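Local coordinates for protein uricase (PDB 2YZC) that catalyses the oxidation of uric acid to 5-hydroxyisourate, which is further processed to form (S)-allantoin, at residues S46-D51 with H63-D68; G152-K157 with P248-F253; R180-D185 with T217-L222. All blocks are in the same frame, centred on the assembly; numbering follows the deposited sequence.

Interaction 1 (S46-D51 with H63-D68); sequences SQLRGD and HVVATD. With 1AL (allantoate ion), chain L.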
loop_
_atom_site.group_PDB
_atom_site.type_symbol
_atom_site.label_atom_id
_atom_site.label_comp_id
_atom_site.label_asym_id
_atom_site.label_seq_id
_atom_site.Cartn_x
_atom_site.Cartn_y
_atom_site.Cartn_z
ATOM N N SER A 46 2.866 15.954 15.449
ATOM C CA SER A 46 2.606 16.984 16.451
ATOM C C SER A 46 1.401 17.832 16.061
ATOM O O SER A 46 1.334 18.335 14.941
ATOM C CB SER A 46 3.836 17.890 16.585
ATOM O OG SER A 46 3.560 19.064 17.338
ATOM N N GLN A 47 0.446 17.976 16.974
ATOM C CA GLN A 47 -0.726 18.807 16.711
ATOM C C GLN A 47 -1.113 19.599 17.953
ATOM O O GLN A 47 -1.156 19.067 19.064
ATOM C CB GLN A 47 -1.905 17.965 16.223
ATOM C CG GLN A 47 -1.743 17.512 14.773
ATOM C CD GLN A 47 -2.925 16.718 14.279
ATOM O OE1 GLN A 47 -3.628 17.134 13.357
ATOM N NE2 GLN A 47 -3.158 15.568 14.893
ATOM N N LEU A 48 -1.393 20.879 17.746
ATOM C CA LEU A 48 -1.734 21.767 18.839
ATOM C C LEU A 48 -3.220 22.045 18.949
ATOM O O LEU A 48 -3.953 21.982 17.964
ATOM C CB LEU A 48 -0.993 23.092 18.669
ATOM C CG LEU A 48 0.510 22.985 18.395
ATOM C CD1 LEU A 48 1.107 24.388 18.299
ATOM C CD2 LEU A 48 1.184 22.184 19.498
ATOM N N ARG A 49 -3.642 22.361 20.168
ATOM C CA ARG A 49 -5.025 22.690 20.463
ATOM C C ARG A 49 -5.011 23.962 21.298
ATOM O O ARG A 49 -4.103 24.174 22.109
ATOM C CB ARG A 49 -5.689 21.561 21.246
ATOM C CG ARG A 49 -5.869 20.290 20.441
ATOM C CD ARG A 49 -6.240 19.132 21.340
ATOM N NE ARG A 49 -6.375 17.886 20.594
ATOM C CZ ARG A 49 -6.540 16.694 21.156
ATOM N NH1 ARG A 49 -6.585 16.583 22.477
ATOM N NH2 ARG A 49 -6.667 15.612 20.396
ATOM N N GLY A 50 -6.014 24.806 21.092
ATOM C CA GLY A 50 -6.086 26.048 21.835
ATOM C C GLY A 50 -7.022 27.018 21.154
ATOM O O GLY A 50 -8.002 26.607 20.532
ATOM N N ASP A 51 -6.726 28.307 21.270
ATOM C CA ASP A 51 -7.559 29.324 20.650
ATOM C C ASP A 51 -7.097 29.639 19.235
ATOM O O ASP A 51 -6.198 30.456 19.027
ATOM C CB ASP A 51 -7.558 30.597 21.496
ATOM C CG ASP A 51 -8.221 31.755 20.789
ATOM O OD1 ASP A 51 -9.155 31.508 19.997
ATOM O OD2 ASP A 51 -7.814 32.910 21.028
ATOM N N HIS A 63 -1.779 33.421 15.988
ATOM C CA HIS A 63 -1.692 32.317 16.942
ATOM C C HIS A 63 -1.171 31.019 16.331
ATOM O O HIS A 63 -0.930 30.051 17.048
ATOM C CB HIS A 63 -3.072 32.019 17.544
ATOM C CG HIS A 63 -3.582 33.082 18.465
ATOM N ND1 HIS A 63 -2.893 34.250 18.713
ATOM C CD2 HIS A 63 -4.716 33.149 19.203
ATOM C CE1 HIS A 63 -3.581 34.992 19.565
ATOM N NE2 HIS A 63 -4.690 34.346 19.877
ATOM N N VAL A 64 -0.998 30.995 15.016
ATOM C CA VAL A 64 -0.575 29.773 14.346
ATOM C C VAL A 64 0.919 29.470 14.292
ATOM O O VAL A 64 1.626 29.912 13.383
ATOM C CB VAL A 64 -1.137 29.720 12.904
ATOM C CG1 VAL A 64 -0.798 28.381 12.254
ATOM C CG2 VAL A 64 -2.642 29.921 12.929
ATOM N N VAL A 65 1.390 28.714 15.278
ATOM C CA VAL A 65 2.783 28.294 15.309
ATOM C C VAL A 65 2.897 27.398 14.073
ATOM O O VAL A 65 2.286 26.326 14.018
ATOM C CB VAL A 65 3.083 27.470 16.576
ATOM C CG1 VAL A 65 4.492 26.906 16.510
ATOM C CG2 VAL A 65 2.921 28.352 17.822
ATOM N N ALA A 66 3.660 27.846 13.084
ATOM C CA ALA A 66 3.817 27.112 11.833
ATOM C C ALA A 66 4.074 25.618 12.010
ATOM O O ALA A 66 4.797 25.207 12.915
ATOM C CB ALA A 66 4.938 27.732 11.009
ATOM N N THR A 67 3.477 24.802 11.147
ATOM C CA THR A 67 3.704 23.370 11.246
ATOM C C THR A 67 5.191 23.159 10.960
ATOM O O THR A 67 5.809 22.261 11.513
ATOM C CB THR A 67 2.822 22.562 10.244
ATOM O OG1 THR A 67 3.230 22.830 8.897
ATOM C CG2 THR A 67 1.342 22.947 10.404
ATOM N N ASP A 68 5.771 24.007 10.113
ATOM C CA ASP A 68 7.195 23.894 9.794
ATOM C C ASP A 68 8.020 24.080 11.069
ATOM O O ASP A 68 9.044 23.428 11.258
ATOM C CB ASP A 68 7.618 24.949 8.761
ATOM C CG ASP A 68 9.069 24.782 8.314
ATOM O OD1 ASP A 68 9.340 23.896 7.477
ATOM O OD2 ASP A 68 9.946 25.524 8.806
HETATM C C1 1AL L . -1.050 26.382 6.957
HETATM O O2 1AL L . -1.901 27.077 6.379
HETATM N N3 1AL L . -1.121 26.090 8.286
HETATM N N4 1AL L . -0.028 25.932 6.127
HETATM C C5 1AL L . 0.913 23.548 6.795
HETATM O O6 1AL L . -0.118 23.122 7.353
HETATM O O7 1AL L . 1.941 22.893 6.571
HETATM C C8 1AL L . 1.032 25.087 6.653
HETATM C C9 1AL L . 2.949 25.791 8.022
HETATM O O10 1AL L . 4.179 25.567 8.073
HETATM N N11 1AL L . 2.195 26.022 9.143
HETATM N N12 1AL L . 2.269 25.829 6.849
#
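D51 and H63 bring the two backbones to within 7.6 Å, CA to CA, while L48 and V65 sit opposite each other with their CA atoms 8.7 Å apart. Residues 46-50 form the last part of a strand, and 63-66 run beside it as an irregular chain that turns into a helix at T67. The spacing is too wide for strand pairing, and two side-chain pairs span it. L48 lays its CD1 methyl 4.0 Å from V65 CB, the two branched chains crossing at about a right angle. At the more open end, the H63 ring turns an edge to D51 in a close C-H to carbonyl contact, CD2 lying 3.1 Å from D51 O, which is in the ring plane. OD2 of D51 also comes 3.6 Å from H63 CD2, its carboxylate plane 77° from that of the ring. H63 keeps CG anti to its carbonyl carbon (chi1 -70°), a setting that carries the ring across to D51; the ring also stacks with W102. With the imidazole cut back to an alanine, W102 is likely to lose its stacking mate and a gap to open beside D51. Farther along, the chain enters the allantoate pocket at the helix start, where A66 is the N-cap residue; T67 OG1 is hydrogen-bonded to allantoate O7 at 2.7 Å, and D68 N donates to O10 at 3.0 Å. T67 OG1 also bonds to K22, its probable charge-relay partner, and the second subunit adds H251, L222 and R180. L48 is hemmed in by V103 and W108 of strand 103-117, Y20 of strand 13-31 and F96 of helix 85-99, so the contact ties strand 38-50 to the entry of helix 67-78.

Interaction 2 (G152-K157 with P248-F253); sequences GLTVLK and PNKHHF. With 1AL (allantoate ion), chain I.
L156 places its CD1 methyl over one face of the H252 imidazole, 4.2 Å from the ring centroid and 28° off the ring normal, a CH-pi contact. The edge of that ring is occupied too: H252 ND1 donates to K250 O at 3.0 Å, with the oxygen in the ring plane but the donor 39° above the carbonyl plane. The hydrogen bond probably sets the ring's rotation, and the methyl covers one face. The neighbouring imidazole, H251, carries the carbonyl O of N249 over the centre of one face and turns its edge to the ligand, its NE2 making a weak bond of 3.4 Å to allantoate O7. N249 grips the same carboxylate more firmly, ND2 donating to O6 at 2.8 Å. H251 is probably a member of the charge relay, so consecutive histidines serve different tasks, one at the ligand and the next at L156, two strands away. K250 bends at chi3 (-67°) to set its NZ 3.4 Å from T154 CG2, the two chains crossing at about a right angle. The ammonium does not rest on the methyl alone: D185 forms a salt bridge with it and also accepts a hydrogen bond from T154 OG1. D185 belongs to strand 182-192, which runs between strands 143-157 and 240-254, so the contact passes over a middle strand, with A183 beneath both L156 and H252. Beyond strand 143-157 the sheet continues into a third subunit, whose W115 packs on T154 and L156.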
loop_
_atom_site.group_PDB
_atom_site.type_symbol
_atom_site.label_atom_id
_atom_site.label_comp_id
_atom_site.label_asym_id
_atom_site.label_seq_id
_atom_site.Cartn_x
_atom_site.Cartn_y
_atom_site.Cartn_z
ATOM N N GLY A 152 0.786 -4.429 13.844
ATOM C CA GLY A 152 1.507 -5.163 12.818
ATOM C C GLY A 152 2.130 -6.470 13.264
ATOM O O GLY A 152 2.967 -7.029 12.556
ATOM N N LEU A 153 1.734 -6.960 14.433
ATOM C CA LEU A 153 2.265 -8.215 14.952
ATOM C C LEU A 153 1.303 -9.357 14.625
ATOM O O LEU A 153 0.318 -9.579 15.332
ATOM C CB LEU A 153 2.468 -8.115 16.463
ATOM C CG LEU A 153 2.950 -9.378 17.180
ATOM C CD1 LEU A 153 4.218 -9.912 16.536
ATOM C CD2 LEU A 153 3.186 -9.050 18.645
ATOM N N THR A 154 1.601 -10.080 13.551
ATOM C CA THR A 154 0.761 -11.185 13.104
ATOM C C THR A 154 1.060 -12.483 13.836
ATOM O O THR A 154 2.218 -12.900 13.931
ATOM C CB THR A 154 0.938 -11.399 11.593
ATOM O OG1 THR A 154 0.650 -10.172 10.917
ATOM C CG2 THR A 154 -0.001 -12.491 11.085
ATOM N N VAL A 155 0.010 -13.123 14.353
ATOM C CA VAL A 155 0.169 -14.370 15.081
ATOM C C VAL A 155 -0.784 -15.435 14.566
ATOM O O VAL A 155 -1.803 -15.128 13.945
ATOM C CB VAL A 155 -0.055 -14.180 16.601
ATOM C CG1 VAL A 155 1.065 -13.318 17.184
ATOM C CG2 VAL A 155 -1.408 -13.539 16.858
ATOM N N LEU A 156 -0.443 -16.689 14.833
ATOM C CA LEU A 156 -1.254 -17.800 14.371
ATOM C C LEU A 156 -1.094 -19.058 15.216
ATOM O O LEU A 156 0.017 -19.407 15.636
ATOM C CB LEU A 156 -0.888 -18.114 12.913
ATOM C CG LEU A 156 -1.574 -19.272 12.176
ATOM C CD1 LEU A 156 -1.448 -19.040 10.672
ATOM C CD2 LEU A 156 -0.959 -20.617 12.582
ATOM N N LYS A 157 -2.220 -19.722 15.467
ATOM C CA LYS A 157 -2.242 -20.983 16.203
ATOM C C LYS A 157 -2.744 -21.992 15.177
ATOM O O LYS A 157 -3.786 -21.773 14.553
ATOM C CB LYS A 157 -3.227 -20.931 17.375
ATOM C CG LYS A 157 -2.925 -19.861 18.399
ATOM C CD LYS A 157 -2.945 -20.414 19.818
ATOM C CE LYS A 157 -4.264 -21.062 20.159
ATOM N NZ LYS A 157 -4.228 -21.699 21.508
ATOM N N PRO A 248 -8.423 -8.878 13.927
ATOM C CA PRO A 248 -9.143 -9.445 12.789
ATOM C C PRO A 248 -9.028 -10.962 12.865
ATOM O O PRO A 248 -8.050 -11.489 13.403
ATOM C CB PRO A 248 -8.387 -8.883 11.586
ATOM C CG PRO A 248 -6.981 -8.782 12.096
ATOM C CD PRO A 248 -7.188 -8.203 13.487
ATOM N N ASN A 249 -10.040 -11.667 12.378
ATOM C CA ASN A 249 -9.951 -13.114 12.351
ATOM C C ASN A 249 -9.615 -13.377 10.888
ATOM O O ASN A 249 -10.505 -13.415 10.036
ATOM C CB ASN A 249 -11.274 -13.782 12.711
ATOM C CG ASN A 249 -11.085 -15.239 13.104
ATOM O OD1 ASN A 249 -10.153 -15.891 12.643
ATOM N ND2 ASN A 249 -11.965 -15.752 13.958
ATOM N N LYS A 250 -8.323 -13.514 10.601
ATOM C CA LYS A 250 -7.849 -13.735 9.240
ATOM C C LYS A 250 -8.042 -15.195 8.886
ATOM O O LYS A 250 -7.270 -16.062 9.283
ATOM C CB LYS A 250 -6.381 -13.319 9.137
ATOM C CG LYS A 250 -6.163 -11.908 9.683
ATOM C CD LYS A 250 -4.897 -11.263 9.169
ATOM C CE LYS A 250 -3.661 -11.948 9.680
ATOM N NZ LYS A 250 -2.456 -11.251 9.156
ATOM N N HIS A 251 -9.100 -15.443 8.129
ATOM C CA HIS A 251 -9.493 -16.791 7.752
ATOM C C HIS A 251 -8.541 -17.614 6.911
ATOM O O HIS A 251 -8.073 -17.188 5.861
ATOM C CB HIS A 251 -10.857 -16.740 7.064
ATOM C CG HIS A 251 -11.910 -16.038 7.866
ATOM N ND1 HIS A 251 -12.699 -15.036 7.344
ATOM C CD2 HIS A 251 -12.302 -16.193 9.154
ATOM C CE1 HIS A 251 -13.532 -14.602 8.275
ATOM N NE2 HIS A 251 -13.312 -15.288 9.382
ATOM N N HIS A 252 -8.260 -18.810 7.412
ATOM C CA HIS A 252 -7.428 -19.783 6.727
ATOM C C HIS A 252 -8.406 -20.924 6.532
ATOM O O HIS A 252 -8.655 -21.708 7.449
ATOM C CB HIS A 252 -6.253 -20.219 7.606
ATOM C CG HIS A 252 -5.129 -19.233 7.627
ATOM N ND1 HIS A 252 -5.288 -17.936 8.063
ATOM C CD2 HIS A 252 -3.841 -19.339 7.221
ATOM C CE1 HIS A 252 -4.147 -17.283 7.924
ATOM N NE2 HIS A 252 -3.253 -18.111 7.415
ATOM N N PHE A 253 -8.995 -20.981 5.343
ATOM C CA PHE A 253 -9.980 -22.008 5.032
ATOM C C PHE A 253 -9.341 -23.344 4.709
ATOM O O PHE A 253 -8.435 -23.423 3.885
ATOM C CB PHE A 253 -10.841 -21.554 3.853
ATOM C CG PHE A 253 -11.637 -20.316 4.131
ATOM C CD1 PHE A 253 -12.747 -20.361 4.971
ATOM C CD2 PHE A 253 -11.271 -19.098 3.565
ATOM C CE1 PHE A 253 -13.488 -19.205 5.243
ATOM C CE2 PHE A 253 -12.002 -17.938 3.827
ATOM C CZ PHE A 253 -13.110 -17.992 4.666
HETATM C C1 1AL I . -15.318 -15.996 16.417
HETATM O O2 1AL I . -14.590 -16.222 17.398
HETATM N N3 1AL I . -16.380 -15.147 16.470
HETATM N N4 1AL I . -14.944 -16.678 15.260
HETATM C C5 1AL I . -14.695 -14.674 13.510
HETATM O O6 1AL I . -14.080 -14.008 14.363
HETATM O O7 1AL I . -14.786 -14.401 12.302
HETATM C C8 1AL I . -15.179 -16.092 13.939
HETATM C C9 1AL I . -17.278 -16.363 12.706
HETATM O O10 1AL I . -17.666 -16.520 11.529
HETATM N N11 1AL I . -17.996 -15.651 13.630
HETATM N N12 1AL I . -16.118 -16.888 13.157
#

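Interaction 3 (R180-D185 with T217-L222); sequences RILATD and THSLAL. With 1AL (allantoate ion), chain I.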
loop_
_atom_site.group_PDB
_atom_site.type_symbol
_atom_site.label_atom_id
_atom_site.label_comp_id
_atom_site.label_asym_id
_atom_site.label_seq_id
_atom_site.Cartn_x
_atom_site.Cartn_y
_atom_site.Cartn_z
ATOM N N ARG A 180 -9.568 -25.566 14.384
ATOM C CA ARG A 180 -9.398 -24.618 13.291
ATOM C C ARG A 180 -8.162 -23.780 13.572
ATOM O O ARG A 180 -7.629 -23.798 14.682
ATOM C CB ARG A 180 -10.617 -23.691 13.174
ATOM C CG ARG A 180 -10.776 -22.707 14.348
ATOM C CD ARG A 180 -11.914 -21.711 14.146
ATOM N NE ARG A 180 -11.976 -20.737 15.239
ATOM C CZ ARG A 180 -12.765 -19.666 15.259
ATOM N NH1 ARG A 180 -13.581 -19.416 14.244
ATOM N NH2 ARG A 180 -12.722 -18.828 16.293
ATOM N N ILE A 181 -7.698 -23.066 12.555
ATOM C CA ILE A 181 -6.557 -22.177 12.718
ATOM C C ILE A 181 -7.127 -20.865 13.253
ATOM O O ILE A 181 -8.266 -20.508 12.953
ATOM C CB ILE A 181 -5.851 -21.893 11.359
ATOM C CG1 ILE A 181 -4.964 -23.080 10.968
ATOM C CG2 ILE A 181 -5.017 -20.614 11.443
ATOM C CD1 ILE A 181 -4.241 -22.886 9.643
ATOM N N LEU A 182 -6.350 -20.171 14.074
ATOM C CA LEU A 182 -6.766 -18.874 14.600
ATOM C C LEU A 182 -5.585 -17.964 14.309
ATOM O O LEU A 182 -4.533 -18.101 14.924
ATOM C CB LEU A 182 -7.027 -18.942 16.110
ATOM C CG LEU A 182 -7.399 -17.601 16.760
ATOM C CD1 LEU A 182 -8.685 -17.072 16.139
ATOM C CD2 LEU A 182 -7.573 -17.776 18.265
ATOM N N ALA A 183 -5.754 -17.072 13.340
ATOM C CA ALA A 183 -4.700 -16.141 12.948
ATOM C C ALA A 183 -5.228 -14.716 13.045
ATOM O O ALA A 183 -6.368 -14.441 12.667
ATOM C CB ALA A 183 -4.257 -16.429 11.519
ATOM N N THR A 184 -4.401 -13.807 13.546
ATOM C CA THR A 184 -4.829 -12.426 13.683
ATOM C C THR A 184 -3.636 -11.484 13.661
ATOM O O THR A 184 -2.487 -11.923 13.674
ATOM C CB THR A 184 -5.623 -12.232 15.018
ATOM O OG1 THR A 184 -6.182 -10.915 15.067
ATOM C CG2 THR A 184 -4.718 -12.418 16.218
ATOM N N ASP A 185 -3.924 -10.189 13.586
ATOM C CA ASP A 185 -2.889 -9.157 13.618
ATOM C C ASP A 185 -3.133 -8.482 14.955
ATOM O O ASP A 185 -4.196 -7.899 15.173
ATOM C CB ASP A 185 -3.079 -8.116 12.512
ATOM C CG ASP A 185 -2.851 -8.675 11.132
ATOM O OD1 ASP A 185 -1.910 -9.479 10.963
ATOM O OD2 ASP A 185 -3.604 -8.297 10.207
ATOM N N THR A 217 -4.027 -19.856 25.665
ATOM C CA THR A 217 -5.463 -19.941 25.904
ATOM C C THR A 217 -6.095 -20.881 24.883
ATOM O O THR A 217 -5.939 -20.678 23.681
ATOM C CB THR A 217 -6.155 -18.572 25.742
ATOM O OG1 THR A 217 -5.601 -17.634 26.671
ATOM C CG2 THR A 217 -7.657 -18.703 25.987
ATOM N N HIS A 218 -6.776 -21.923 25.350
ATOM C CA HIS A 218 -7.458 -22.817 24.425
ATOM C C HIS A 218 -8.685 -22.008 24.030
ATOM O O HIS A 218 -9.625 -21.864 24.814
ATOM C CB HIS A 218 -7.899 -24.110 25.101
ATOM C CG HIS A 218 -8.589 -25.051 24.166
ATOM N ND1 HIS A 218 -7.921 -25.726 23.168
ATOM C CD2 HIS A 218 -9.897 -25.373 24.029
ATOM C CE1 HIS A 218 -8.788 -26.423 22.454
ATOM N NE2 HIS A 218 -9.994 -26.225 22.956
ATOM N N SER A 219 -8.667 -21.483 22.812
ATOM C CA SER A 219 -9.724 -20.612 22.318
ATOM C C SER A 219 -11.039 -21.243 21.882
ATOM O O SER A 219 -11.068 -22.104 21.007
ATOM C CB SER A 219 -9.170 -19.766 21.167
ATOM O OG SER A 219 -10.105 -18.789 20.752
ATOM N N LEU A 220 -12.126 -20.793 22.506
ATOM C CA LEU A 220 -13.468 -21.259 22.172
ATOM C C LEU A 220 -14.124 -20.143 21.368
ATOM O O LEU A 220 -15.223 -20.297 20.841
ATOM C CB LEU A 220 -14.282 -21.534 23.440
ATOM C CG LEU A 220 -13.760 -22.640 24.360
ATOM C CD1 LEU A 220 -14.702 -22.803 25.555
ATOM C CD2 LEU A 220 -13.660 -23.946 23.584
ATOM N N ALA A 221 -13.427 -19.013 21.283
ATOM C CA ALA A 221 -13.896 -17.843 20.544
ATOM C C ALA A 221 -12.785 -16.794 20.541
ATOM O O ALA A 221 -12.005 -16.708 21.490
ATOM C CB ALA A 221 -15.142 -17.270 21.204
ATOM N N LEU A 222 -12.707 -16.004 19.478
ATOM C CA LEU A 222 -11.687 -14.965 19.406
ATOM C C LEU A 222 -11.944 -13.974 20.543
ATOM O O LEU A 222 -11.005 -13.405 21.103
ATOM C CB LEU A 222 -11.750 -14.227 18.067
ATOM C CG LEU A 222 -10.410 -13.844 17.423
ATOM C CD1 LEU A 222 -10.653 -12.743 16.412
ATOM C CD2 LEU A 222 -9.408 -13.389 18.471
HETATM C C1 1AL I . -15.318 -15.996 16.417
HETATM O O2 1AL I . -14.590 -16.222 17.398
HETATM N N3 1AL I . -16.380 -15.147 16.470
HETATM N N4 1AL I . -14.944 -16.678 15.260
HETATM C C5 1AL I . -14.695 -14.674 13.510
HETATM O O6 1AL I . -14.080 -14.008 14.363
HETATM O O7 1AL I . -14.786 -14.401 12.302
HETATM C C8 1AL I . -15.179 -16.092 13.939
HETATM C C9 1AL I . -17.278 -16.363 12.706
HETATM O O10 1AL I . -17.666 -16.520 11.529
HETATM N N11 1AL I . -17.996 -15.651 13.630
HETATM N N12 1AL I . -16.118 -16.888 13.157
HETATM O O HOH W 1 -11.455 -19.816 18.591
#
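L182 spreads its two methyls under the loop that leads into helix 222-236, CD1 reaching L222 CG at 3.9 Å and CD2 lying 3.7 Å from S219 OG. With CG anti to the backbone N (chi1 177°), the leucine rises from the strand directly toward this loop, and its two branches divide the work between a hydrophobic partner and the flank of a serine. The polar layer lies above. S219 OG is hydrogen-bonded to T225 of the helix and meets a water at 2.7 Å; R180 NH2 donates to that water at 2.8 Å, and the water bonds weakly to the carbonyl O of S219. R180 and the loop are therefore joined through solvent, the direct approach of NH2 to L222 N being 4.3 Å. The guanidinium presents its edge to the allantoate, and R180 NH2 makes a weak bond of 3.4 Å to O2. O2 of the allantoate also takes a nearly straight bond from L222 N, 2.8 Å long with an N-H...O angle of 176°. A221 is the N-cap residue of the helix, so the positive end of the helix dipole and the arginine charge are both likely to draw on O2 and polarise the ureido carbonyl. S161 receives a hydrogen bond from R180 NE and F163 packs on the arginine, which helps hold the guanidinium in place. L220 O accepts a bond from N61 of the second subunit, the subunit that also supplies T67 and D68 to this ligand. An arginine just ahead of a strand and a backbone N-H at a helix start, closing on a ligand at a subunit boundary, are among the elements of the urate oxidase active site, built here on a tunnelling (T-fold) domain.

How the interactions relate
Interaction 1 comes first along the chain and lies in the N-terminal half; interactions 2 and 3 follow in the C-terminal half, where 180-185 and 217-222 come between 152-157 and 248-253. The centres of interactions 2 and 3 are about 8 Å apart; they touch directly, sharing the K250-D185 salt bridge and the strands of one sheet, and both border one allantoate. Interaction 1 lies about 40 and 44 Å from them, centre to centre, across the chain's middle but reaching the same antiparallel sheet, beside a different allantoate. The chain illustrates a general principle: an active site built at a subunit interface takes its residues from two chains, so it depends on assembly.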